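Local atomic coordinates of protein induced by osmotic stress (Scheffersomyces stipitis, PDB entry 5YWN), a protein that probably reduces ketones such as haloketones asymmetrically at the expense of NADPH, as a member of the dihydroflavonol-4-reductase subfamily of Rossmann-fold oxidoreductases. Residues Thr80-Thr85 / Ile97-Gly102; Thr123-Ala128 / Leu161-Ser166; Asp227-Thr232 / Thr270-Val275. The protein carries 1 engineered substitution. One frame throughout, in Å; residues are numbered along the deposited sequence.

Interaction 1: residues Thr80-Thr85 / Ile97-Gly102; sequences TASPVT and IPAING. With NAP (NADP nicotinamide-adenine-dinucleotide phosphate), chain B.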
loop_
_atom_site.group_PDB
_atom_site.type_symbol
_atom_site.label_atom_id
_atom_site.label_comp_id
_atom_site.label_asym_id
_atom_site.label_seq_id
_atom_site.Cartn_x
_atom_site.Cartn_y
_atom_site.Cartn_z
ATOM N N THR A 80 -2.458 6.462 -4.755
ATOM C CA THR A 80 -1.856 5.194 -4.401
ATOM C C THR A 80 -0.907 4.574 -5.440
ATOM O O THR A 80 -0.102 3.779 -5.115
ATOM C CB THR A 80 -2.926 4.139 -4.039
ATOM O OG1 THR A 80 -3.490 3.620 -5.211
ATOM C CG2 THR A 80 -4.025 4.692 -3.184
ATOM N N ALA A 81 -1.055 4.963 -6.677
ATOM C CA ALA A 81 -0.228 4.445 -7.713
ATOM C C ALA A 81 1.239 4.816 -7.562
ATOM O O ALA A 81 1.572 5.919 -7.370
ATOM C CB ALA A 81 -0.745 4.865 -9.063
ATOM N N SER A 82 2.077 3.810 -7.632
ATOM C CA SER A 82 3.498 3.928 -7.611
ATOM C C SER A 82 4.132 2.702 -8.233
ATOM O O SER A 82 3.621 1.642 -8.117
ATOM C CB SER A 82 3.997 4.000 -6.181
ATOM O OG SER A 82 4.934 4.971 -6.030
ATOM N N PRO A 83 5.308 2.848 -8.807
ATOM C CA PRO A 83 6.056 1.683 -9.251
ATOM C C PRO A 83 6.431 0.791 -8.104
ATOM O O PRO A 83 6.770 1.195 -7.030
ATOM C CB PRO A 83 7.281 2.258 -9.879
ATOM C CG PRO A 83 7.030 3.671 -10.064
ATOM C CD PRO A 83 6.014 4.073 -9.087
ATOM N N VAL A 84 6.266 -0.470 -8.365
ATOM C CA VAL A 84 6.668 -1.470 -7.452
ATOM C C VAL A 84 7.490 -2.587 -8.102
ATOM O O VAL A 84 7.557 -3.624 -7.586
ATOM C CB VAL A 84 5.451 -1.989 -6.632
ATOM C CG1 VAL A 84 4.851 -0.892 -5.768
ATOM C CG2 VAL A 84 4.380 -2.510 -7.556
ATOM N N THR A 85 8.089 -2.344 -9.242
ATOM C CA THR A 85 8.884 -3.335 -9.912
ATOM C C THR A 85 10.336 -2.985 -9.708
ATOM O O THR A 85 10.774 -1.932 -10.106
ATOM C CB THR A 85 8.581 -3.381 -11.407
ATOM O OG1 THR A 85 7.224 -3.685 -11.625
ATOM C CG2 THR A 85 9.378 -4.458 -12.083
ATOM N N ILE A 97 11.383 8.687 -10.987
ATOM C CA ILE A 97 10.640 9.752 -11.609
ATOM C C ILE A 97 9.108 9.591 -11.577
ATOM O O ILE A 97 8.459 10.454 -11.142
ATOM C CB ILE A 97 11.158 10.020 -13.022
ATOM C CG1 ILE A 97 12.540 10.593 -12.960
ATOM C CG2 ILE A 97 10.272 10.951 -13.791
ATOM C CD1 ILE A 97 13.212 10.591 -14.282
ATOM N N PRO A 98 8.561 8.444 -11.912
ATOM C CA PRO A 98 7.117 8.273 -11.810
ATOM C C PRO A 98 6.597 8.470 -10.410
ATOM O O PRO A 98 5.577 9.016 -10.309
ATOM C CB PRO A 98 6.910 6.852 -12.238
ATOM C CG PRO A 98 8.008 6.577 -13.122
ATOM C CD PRO A 98 9.168 7.273 -12.517
ATOM N N ALA A 99 7.277 8.002 -9.393
ATOM C CA ALA A 99 6.836 8.288 -8.083
ATOM C C ALA A 99 6.922 9.768 -7.719
ATOM O O ALA A 99 5.988 10.320 -7.278
ATOM C CB ALA A 99 7.636 7.476 -7.108
ATOM N N ILE A 100 8.087 10.364 -7.883
ATOM C CA ILE A 100 8.306 11.716 -7.473
ATOM C C ILE A 100 7.622 12.787 -8.342
ATOM O O ILE A 100 6.909 13.574 -7.862
ATOM C CB ILE A 100 9.813 12.007 -7.399
ATOM C CG1 ILE A 100 10.505 11.102 -6.394
ATOM C CG2 ILE A 100 10.073 13.449 -7.043
ATOM C CD1 ILE A 100 11.980 11.105 -6.550
ATOM N N ASN A 101 7.883 12.772 -9.617
ATOM C CA ASN A 101 7.200 13.623 -10.543
ATOM C C ASN A 101 5.710 13.345 -10.649
ATOM O O ASN A 101 4.945 14.228 -10.622
ATOM C CB ASN A 101 7.869 13.610 -11.893
ATOM C CG ASN A 101 9.106 14.478 -11.933
ATOM O OD1 ASN A 101 9.549 14.980 -10.946
ATOM N ND2 ASN A 101 9.647 14.626 -13.065
ATOM N N GLY A 102 5.345 12.093 -10.679
ATOM C CA GLY A 102 3.965 11.736 -10.720
ATOM C C GLY A 102 3.227 12.302 -9.514
ATOM O O GLY A 102 2.170 12.809 -9.669
HETATM P PA NAP B . 0.836 -3.083 -6.823
HETATM O O1A NAP B . -0.173 -4.132 -6.420
HETATM O O2A NAP B . 1.814 -3.367 -7.938
HETATM O O5B NAP B . 0.039 -1.731 -7.184
HETATM C C5B NAP B . 0.643 -0.733 -8.003
HETATM C C4B NAP B . -0.400 -0.132 -8.937
HETATM O O4B NAP B . 0.014 1.170 -9.364
HETATM C C3B NAP B . -0.598 -0.988 -10.179
HETATM O O3B NAP B . -1.945 -1.463 -10.259
HETATM C C2B NAP B . -0.270 -0.102 -11.364
HETATM O O2B NAP B . -1.393 0.017 -12.232
HETATM C C1B NAP B . 0.113 1.254 -10.789
HETATM N N9A NAP B . 1.501 1.602 -11.184
HETATM C C8A NAP B . 2.613 0.943 -10.805
HETATM N N7A NAP B . 3.718 1.521 -11.343
HETATM C C5A NAP B . 3.316 2.571 -12.082
HETATM C C6A NAP B . 3.967 3.607 -12.915
HETATM N N6A NAP B . 5.313 3.637 -13.071
HETATM N N1A NAP B . 3.174 4.521 -13.516
HETATM C C2A NAP B . 1.834 4.511 -13.375
HETATM N N3A NAP B . 1.183 3.596 -12.634
HETATM C C4A NAP B . 1.851 2.620 -11.974
HETATM O O3 NAP B . 1.672 -2.659 -5.514
HETATM P PN NAP B . 0.980 -2.678 -4.061
HETATM O O1N NAP B . 1.713 -3.680 -3.201
HETATM O O2N NAP B . -0.514 -2.799 -4.249
HETATM O O5D NAP B . 1.299 -1.203 -3.499
HETATM C C5D NAP B . 0.286 -0.200 -3.483
HETATM C C4D NAP B . 0.861 1.109 -2.956
HETATM O O4D NAP B . 1.048 1.031 -1.539
HETATM C C3D NAP B . 2.208 1.427 -3.586
HETATM O O3D NAP B . 2.137 2.634 -4.352
HETATM C C2D NAP B . 3.189 1.575 -2.441
HETATM O O2D NAP B . 3.791 2.874 -2.453
HETATM C C1D NAP B . 2.389 1.364 -1.165
HETATM N N1N NAP B . 2.983 0.284 -0.370
HETATM C C2N NAP B . 2.561 -0.976 -0.543
HETATM C C3N NAP B . 3.112 -2.015 0.200
HETATM C C7N NAP B . 2.634 -3.422 0.002
HETATM O O7N NAP B . 3.283 -4.345 0.465
HETATM N N7N NAP B . 1.507 -3.629 -0.680
HETATM C C4N NAP B . 4.106 -1.737 1.127
HETATM C C5N NAP B . 4.525 -0.425 1.286
HETATM C C6N NAP B . 3.942 0.576 0.518
HETATM P P2B NAP B . -1.598 -1.017 -13.449
HETATM O O1X NAP B . -2.395 -0.233 -14.463
HETATM O O2X NAP B . -0.192 -1.352 -13.884
HETATM O O3X NAP B . -2.347 -2.170 -12.824
HETATM O O HOH W 1 3.308 8.500 -8.214
#

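Interaction 2: residues Thr123-Ala128 / Leu161-Ser166; sequences TSSVVA and LAYFGS. With NAP (NADP nicotinamide-adenine-dinucleotide phosphate), chain B.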
loop_
_atom_site.group_PDB
_atom_site.type_symbol
_atom_site.label_atom_id
_atom_site.label_comp_id
_atom_site.label_asym_id
_atom_site.label_seq_id
_atom_site.Cartn_x
_atom_site.Cartn_y
_atom_site.Cartn_z
ATOM N N THR A 123 -0.301 7.518 -0.395
ATOM C CA THR A 123 0.114 6.222 0.071
ATOM C C THR A 123 1.670 6.152 0.032
ATOM O O THR A 123 2.249 5.986 -0.958
ATOM C CB THR A 123 -0.474 5.034 -0.729
ATOM O OG1 THR A 123 -1.861 5.137 -0.888
ATOM C CG2 THR A 123 -0.110 3.701 -0.085
ATOM N N SER A 124 2.268 6.295 1.181
ATOM C CA SER A 124 3.693 6.220 1.311
ATOM C C SER A 124 4.076 4.800 1.718
ATOM O O SER A 124 3.481 3.883 1.271
ATOM C CB SER A 124 4.228 7.251 2.287
ATOM O OG SER A 124 5.576 7.485 2.159
ATOM N N SER A 125 5.125 4.681 2.509
ATOM C CA SER A 125 5.626 3.435 3.003
ATOM C C SER A 125 6.592 3.597 4.168
ATOM O O SER A 125 7.203 4.595 4.314
ATOM C CB SER A 125 6.305 2.661 1.887
ATOM O OG SER A 125 6.945 1.545 2.347
ATOM N N VAL A 126 6.812 2.524 4.890
ATOM C CA VAL A 126 7.814 2.506 5.920
ATOM C C VAL A 126 9.200 2.800 5.346
ATOM O O VAL A 126 9.982 3.300 6.013
ATOM C CB VAL A 126 7.843 1.196 6.727
ATOM C CG1 VAL A 126 8.380 0.052 5.920
ATOM C CG2 VAL A 126 8.550 1.396 8.042
ATOM N N VAL A 127 9.414 2.492 4.085
ATOM C CA VAL A 127 10.660 2.720 3.402
ATOM C C VAL A 127 11.018 4.192 3.286
ATOM O O VAL A 127 12.147 4.504 3.121
ATOM C CB VAL A 127 10.801 1.981 2.071
ATOM C CG1 VAL A 127 10.456 0.521 2.242
ATOM C CG2 VAL A 127 9.988 2.629 0.982
ATOM N N ALA A 128 10.024 5.046 3.377
ATOM C CA ALA A 128 10.209 6.476 3.491
ATOM C C ALA A 128 10.862 6.909 4.806
ATOM O O ALA A 128 11.407 7.924 4.880
ATOM C CB ALA A 128 8.935 7.250 3.215
ATOM N N LEU A 161 16.807 -0.084 -3.648
ATOM C CA LEU A 161 17.150 1.219 -3.154
ATOM C C LEU A 161 16.400 2.307 -3.870
ATOM O O LEU A 161 16.027 3.225 -3.279
ATOM C CB LEU A 161 18.620 1.475 -3.211
ATOM C CG LEU A 161 19.478 0.907 -2.105
ATOM C CD1 LEU A 161 20.918 1.304 -2.159
ATOM C CD2 LEU A 161 18.866 1.038 -0.746
ATOM N N ALA A 162 16.164 2.145 -5.143
ATOM C CA ALA A 162 15.375 3.050 -5.888
ATOM C C ALA A 162 13.943 3.138 -5.364
ATOM O O ALA A 162 13.449 4.173 -5.248
ATOM C CB ALA A 162 15.394 2.690 -7.327
ATOM N N TYR A 163 13.333 2.024 -5.013
ATOM C CA TYR A 163 11.996 2.032 -4.428
ATOM C C TYR A 163 11.988 2.766 -3.119
ATOM O O TYR A 163 11.181 3.571 -2.927
ATOM C CB TYR A 163 11.417 0.646 -4.232
ATOM C CG TYR A 163 10.073 0.624 -3.560
ATOM C CD1 TYR A 163 8.944 0.952 -4.233
ATOM C CD2 TYR A 163 9.956 0.293 -2.246
ATOM C CE1 TYR A 163 7.729 0.940 -3.617
ATOM C CE2 TYR A 163 8.735 0.253 -1.622
ATOM C CZ TYR A 163 7.630 0.600 -2.313
ATOM O OH TYR A 163 6.468 0.583 -1.694
ATOM N N PHE A 164 12.971 2.537 -2.285
ATOM C CA PHE A 164 13.083 3.212 -1.023
ATOM C C PHE A 164 13.167 4.712 -1.236
ATOM O O PHE A 164 12.482 5.437 -0.625
ATOM C CB PHE A 164 14.365 2.785 -0.326
ATOM C CG PHE A 164 14.199 1.730 0.699
ATOM C CD1 PHE A 164 14.102 0.433 0.346
ATOM C CD2 PHE A 164 14.202 2.042 2.019
ATOM C CE1 PHE A 164 13.978 -0.534 1.286
ATOM C CE2 PHE A 164 14.076 1.085 2.961
ATOM C CZ PHE A 164 13.965 -0.207 2.597
ATOM N N GLY A 165 13.998 5.138 -2.150
ATOM C CA GLY A 165 14.113 6.504 -2.513
ATOM C C GLY A 165 12.860 7.079 -3.113
ATOM O O GLY A 165 12.499 8.122 -2.748
ATOM N N SER A 166 12.191 6.324 -3.952
ATOM C CA SER A 166 11.007 6.784 -4.616
ATOM C C SER A 166 9.960 7.189 -3.596
ATOM O O SER A 166 9.348 8.163 -3.761
ATOM C CB SER A 166 10.407 5.736 -5.572
ATOM O OG SER A 166 9.786 4.676 -4.963
HETATM P PA NAP B . 0.836 -3.083 -6.823
HETATM O O1A NAP B . -0.173 -4.132 -6.420
HETATM O O2A NAP B . 1.814 -3.367 -7.938
HETATM O O5B NAP B . 0.039 -1.731 -7.184
HETATM C C5B NAP B . 0.643 -0.733 -8.003
HETATM C C4B NAP B . -0.400 -0.132 -8.937
HETATM O O4B NAP B . 0.014 1.170 -9.364
HETATM C C3B NAP B . -0.598 -0.988 -10.179
HETATM O O3B NAP B . -1.945 -1.463 -10.259
HETATM C C2B NAP B . -0.270 -0.102 -11.364
HETATM O O2B NAP B . -1.393 0.017 -12.232
HETATM C C1B NAP B . 0.113 1.254 -10.789
HETATM N N9A NAP B . 1.501 1.602 -11.184
HETATM C C8A NAP B . 2.613 0.943 -10.805
HETATM N N7A NAP B . 3.718 1.521 -11.343
HETATM C C5A NAP B . 3.316 2.571 -12.082
HETATM C C6A NAP B . 3.967 3.607 -12.915
HETATM N N6A NAP B . 5.313 3.637 -13.071
HETATM N N1A NAP B . 3.174 4.521 -13.516
HETATM C C2A NAP B . 1.834 4.511 -13.375
HETATM N N3A NAP B . 1.183 3.596 -12.634
HETATM C C4A NAP B . 1.851 2.620 -11.974
HETATM O O3 NAP B . 1.672 -2.659 -5.514
HETATM P PN NAP B . 0.980 -2.678 -4.061
HETATM O O1N NAP B . 1.713 -3.680 -3.201
HETATM O O2N NAP B . -0.514 -2.799 -4.249
HETATM O O5D NAP B . 1.299 -1.203 -3.499
HETATM C C5D NAP B . 0.286 -0.200 -3.483
HETATM C C4D NAP B . 0.861 1.109 -2.956
HETATM O O4D NAP B . 1.048 1.031 -1.539
HETATM C C3D NAP B . 2.208 1.427 -3.586
HETATM O O3D NAP B . 2.137 2.634 -4.352
HETATM C C2D NAP B . 3.189 1.575 -2.441
HETATM O O2D NAP B . 3.791 2.874 -2.453
HETATM C C1D NAP B . 2.389 1.364 -1.165
HETATM N N1N NAP B . 2.983 0.284 -0.370
HETATM C C2N NAP B . 2.561 -0.976 -0.543
HETATM C C3N NAP B . 3.112 -2.015 0.200
HETATM C C7N NAP B . 2.634 -3.422 0.002
HETATM O O7N NAP B . 3.283 -4.345 0.465
HETATM N N7N NAP B . 1.507 -3.629 -0.680
HETATM C C4N NAP B . 4.106 -1.737 1.127
HETATM C C5N NAP B . 4.525 -0.425 1.286
HETATM C C6N NAP B . 3.942 0.576 0.518
HETATM P P2B NAP B . -1.598 -1.017 -13.449
HETATM O O1X NAP B . -2.395 -0.233 -14.463
HETATM O O2X NAP B . -0.192 -1.352 -13.884
HETATM O O3X NAP B . -2.347 -2.170 -12.824
HETATM O O HOH W 2 14.251 6.089 1.443
#

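Interaction 3: residues Asp227-Thr232 / Thr270-Val275; sequences DVPATT and TLLDVV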
loop_
_atom_site.group_PDB
_atom_site.type_symbol
_atom_site.label_atom_id
_atom_site.label_comp_id
_atom_site.label_asym_id
_atom_site.label_seq_id
_atom_site.Cartn_x
_atom_site.Cartn_y
_atom_site.Cartn_z
ATOM N N ASP A 227 13.690 -25.587 2.173
ATOM C CA ASP A 227 14.030 -24.851 3.369
ATOM C C ASP A 227 12.857 -23.983 3.851
ATOM O O ASP A 227 11.997 -23.628 3.109
ATOM C CB ASP A 227 15.240 -23.986 3.131
ATOM C CG ASP A 227 16.547 -24.791 2.955
ATOM O OD1 ASP A 227 16.725 -25.860 3.552
ATOM O OD2 ASP A 227 17.437 -24.335 2.242
ATOM N N VAL A 228 12.870 -23.657 5.113
ATOM C CA VAL A 228 11.978 -22.680 5.633
ATOM C C VAL A 228 12.284 -21.362 4.932
ATOM O O VAL A 228 13.403 -20.993 4.816
ATOM C CB VAL A 228 12.201 -22.495 7.136
ATOM C CG1 VAL A 228 11.387 -21.342 7.678
ATOM C CG2 VAL A 228 11.936 -23.774 7.906
ATOM N N PRO A 229 11.287 -20.623 4.509
ATOM C CA PRO A 229 11.559 -19.343 3.863
ATOM C C PRO A 229 12.265 -18.408 4.790
ATOM O O PRO A 229 12.035 -18.476 5.918
ATOM C CB PRO A 229 10.191 -18.804 3.568
ATOM C CG PRO A 229 9.365 -19.993 3.442
ATOM C CD PRO A 229 9.873 -20.953 4.453
ATOM N N ALA A 230 13.164 -17.589 4.276
ATOM C CA ALA A 230 13.906 -16.612 5.072
ATOM C C ALA A 230 13.228 -15.247 5.177
ATOM O O ALA A 230 13.700 -14.359 5.811
ATOM C CB ALA A 230 15.322 -16.469 4.582
ATOM N N THR A 231 12.078 -15.149 4.588
ATOM C CA THR A 231 11.310 -13.963 4.586
ATOM C C THR A 231 11.057 -13.520 6.021
ATOM O O THR A 231 10.810 -14.327 6.866
ATOM C CB THR A 231 9.969 -14.227 3.867
ATOM O OG1 THR A 231 9.062 -14.895 4.721
ATOM C CG2 THR A 231 10.145 -15.117 2.677
ATOM N N THR A 232 11.197 -12.228 6.285
ATOM C CA THR A 232 11.013 -11.696 7.600
ATOM C C THR A 232 10.719 -10.211 7.612
ATOM O O THR A 232 10.935 -9.563 6.663
ATOM C CB THR A 232 12.192 -12.080 8.513
ATOM O OG1 THR A 232 11.923 -11.736 9.859
ATOM C CG2 THR A 232 13.449 -11.433 8.084
ATOM N N THR A 270 7.146 -18.479 11.399
ATOM C CA THR A 270 5.864 -17.990 11.818
ATOM C C THR A 270 4.815 -18.315 10.740
ATOM O O THR A 270 3.780 -18.818 11.038
ATOM C CB THR A 270 5.867 -16.451 11.991
ATOM O OG1 THR A 270 7.087 -16.011 12.530
ATOM C CG2 THR A 270 4.762 -16.041 12.900
ATOM N N LEU A 271 5.164 -18.063 9.495
ATOM C CA LEU A 271 4.331 -18.326 8.371
ATOM C C LEU A 271 3.997 -19.815 8.181
ATOM O O LEU A 271 2.873 -20.168 8.071
ATOM C CB LEU A 271 5.016 -17.795 7.133
ATOM C CG LEU A 271 4.415 -18.128 5.804
ATOM C CD1 LEU A 271 2.958 -17.761 5.679
ATOM C CD2 LEU A 271 5.225 -17.678 4.612
ATOM N N LEU A 272 5.003 -20.645 8.224
ATOM C CA LEU A 272 4.858 -22.073 8.123
ATOM C C LEU A 272 3.986 -22.644 9.249
ATOM O O LEU A 272 3.159 -23.452 9.023
ATOM C CB LEU A 272 6.218 -22.702 8.196
ATOM C CG LEU A 272 6.947 -23.045 6.919
ATOM C CD1 LEU A 272 8.252 -23.746 7.180
ATOM C CD2 LEU A 272 6.082 -23.855 5.999
ATOM N N ASP A 273 4.186 -22.168 10.440
ATOM C CA ASP A 273 3.460 -22.643 11.571
ATOM C C ASP A 273 1.969 -22.359 11.425
ATOM O O ASP A 273 1.185 -23.162 11.754
ATOM C CB ASP A 273 4.023 -22.080 12.880
ATOM C CG ASP A 273 5.422 -22.674 13.262
ATOM O OD1 ASP A 273 5.817 -23.700 12.772
ATOM O OD2 ASP A 273 6.085 -22.078 14.062
ATOM N N VAL A 274 1.632 -21.192 10.948
ATOM C CA VAL A 274 0.258 -20.859 10.738
ATOM C C VAL A 274 -0.394 -21.707 9.670
ATOM O O VAL A 274 -1.382 -22.262 9.898
ATOM C CB VAL A 274 0.120 -19.344 10.471
ATOM C CG1 VAL A 274 -1.174 -18.974 9.777
ATOM C CG2 VAL A 274 0.310 -18.545 11.741
ATOM N N VAL A 275 0.219 -21.804 8.535
ATOM C CA VAL A 275 -0.332 -22.521 7.433
ATOM C C VAL A 275 -0.542 -24.018 7.717
ATOM O O VAL A 275 -1.549 -24.548 7.419
ATOM C CB VAL A 275 0.535 -22.310 6.198
ATOM C CG1 VAL A 275 0.109 -23.181 5.069
ATOM C CG2 VAL A 275 0.479 -20.868 5.768
#

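Interaction 1: residues Thr80-Thr85 / Ile97-Gly102
Pro-83 is wedged between the coenzyme adenine and the helix residues Pro-98 and Ala-99, and its ring atoms meet the adenine and the helix in turn. CB, directed at the helix from the backbone, lies 3.9 Å from N7A of the NADP adenine. One atom further out, CG reaches the exocyclic amine N6A at 3.5 Å. The same CG meets CB of Pro-98 at 3.9 Å, so the two prolines touch by their carbons next to that amine. CD turns back toward the helix backbone and stands 4.1 Å from Ala-99 N. This is the Rossmann-fold crossover after strand 74-79, whose loop runs along the dinucleotide before helix 91-113 begins. Earlier in the loop, Ser-82 has an unstaggered first torsion (chi1 -135°) that places OG 3.8 Å from the Ala-99 methyl. Thr-80 serves the coenzyme through its backbone: the ribose hydroxyl O3D donates to Thr-80 O over 2.6 Å. A water lies 3.2 Å from Ala-81 O and 3.1 Å from Pro-98 O, well placed to donate to each, though it cannot serve all the acceptors near it at once.

Interaction 2: residues Thr123-Ala128 / Leu161-Ser166
The loop 123-128 comes closest to helix 159-181 where the CA atoms of Val-127 and Phe-164 lie 5.1 Å apart. The helix brings Tyr-163 and, four residues on, Lys-167, the Tyr-x-x-x-Lys signature of the short-chain dehydrogenase/reductase fold, up to the end of strand 119-123. Val-127 fills the angle between two aromatic rings. Its CB sits over one face of Phe-164, 3.5 Å from the ring centroid and 17° off the normal, a CH-pi contact displaced toward the CD2-CE2 side. CG1 lies above the same ring on its CZ side. With CG1 anti to the carbonyl carbon (chi1 -50°), CG2 falls between the backbone N and the carbonyl carbon and comes to 3.7 Å from Tyr-163 CE2. The turn carrying Val-127 is an ST turn: Ser-125 OG accepts from Val-127 N at 3.2 Å, almost straight at 169°. A water donates to Val-127 O at 3.1 Å and, weakly, to Phe-164 O, joining the two backbones beside the aromatic contact. Leu-150 and helix 132-135 also pack on Phe-164. Ser-125 CB and Tyr-163 OH, 4.1 Å apart, both adjoin the nicotinamide, and the phenol oxygen OH approaches ring carbon C6N of NADP to 3.4 Å.

Interaction 3: residues Asp227-Thr232 / Thr270-Val275
Leu-272 carries this contact, reaching from helix 268-278 to Val-228 and Pro-229 on the loop 227-232. At the start, Thr-270 does not touch the loop; its hydroxyl bonds to Asn-267 N and Asp-294 OD2, which ties the first turn of the helix to its surroundings. Leu-271 follows with its side chain directed at the loop. Its CD2 stays 4.7 Å from Thr-231 OG1, a loose approach that nevertheless shields part of both residues. Leu-272 comes next, and one methyl does the touching. The first torsion lies off a staggered value (chi1 -95°) while the second is extended (chi2 -176°), which sends CD1 straight out to the valine. There it faces the fork of Val-228, with CG2 at 3.8 Å and CG1 at 4.0 Å, the two side chains crossing at a slant. The same CD1 lies 4.2 Å from CD of Pro-229, so a single methyl bears on two successive loop residues. Asp-273 then turns to polar partners, taking His-292 N at OD2 and Gln-269 NE2 at OD1. Val-274 N and Val-275 N close the regular helical bonds to Thr-270 O and Leu-271 O, each over 3.2 Å. Through these last two valines the helix packs on helix 318-332, while Leu-271 and Leu-272 face the loop that links helix 211-217 to strand 234-237.

Interactions 1 and 2 are buried in the Rossmann core, their centres 10 Å apart, and both line the NADP pocket. They meet directly: Pro-83 and Val-84 pack on Tyr-163, and Ala-99 on Ser-166, so helices 91-113 and 159-181 lie against each other beside the coenzyme. Each couples a loop leaving a strand of the parallel sheet to a helix, one through proline rings and small side chains, the other through aromatic rings around a valine, and each has a water close to backbone carbonyls of both segments. Interaction 3, centred 25 Å from interaction 2, is only partly buried, lies away from the coenzyme, and relies on aliphatic contacts alone.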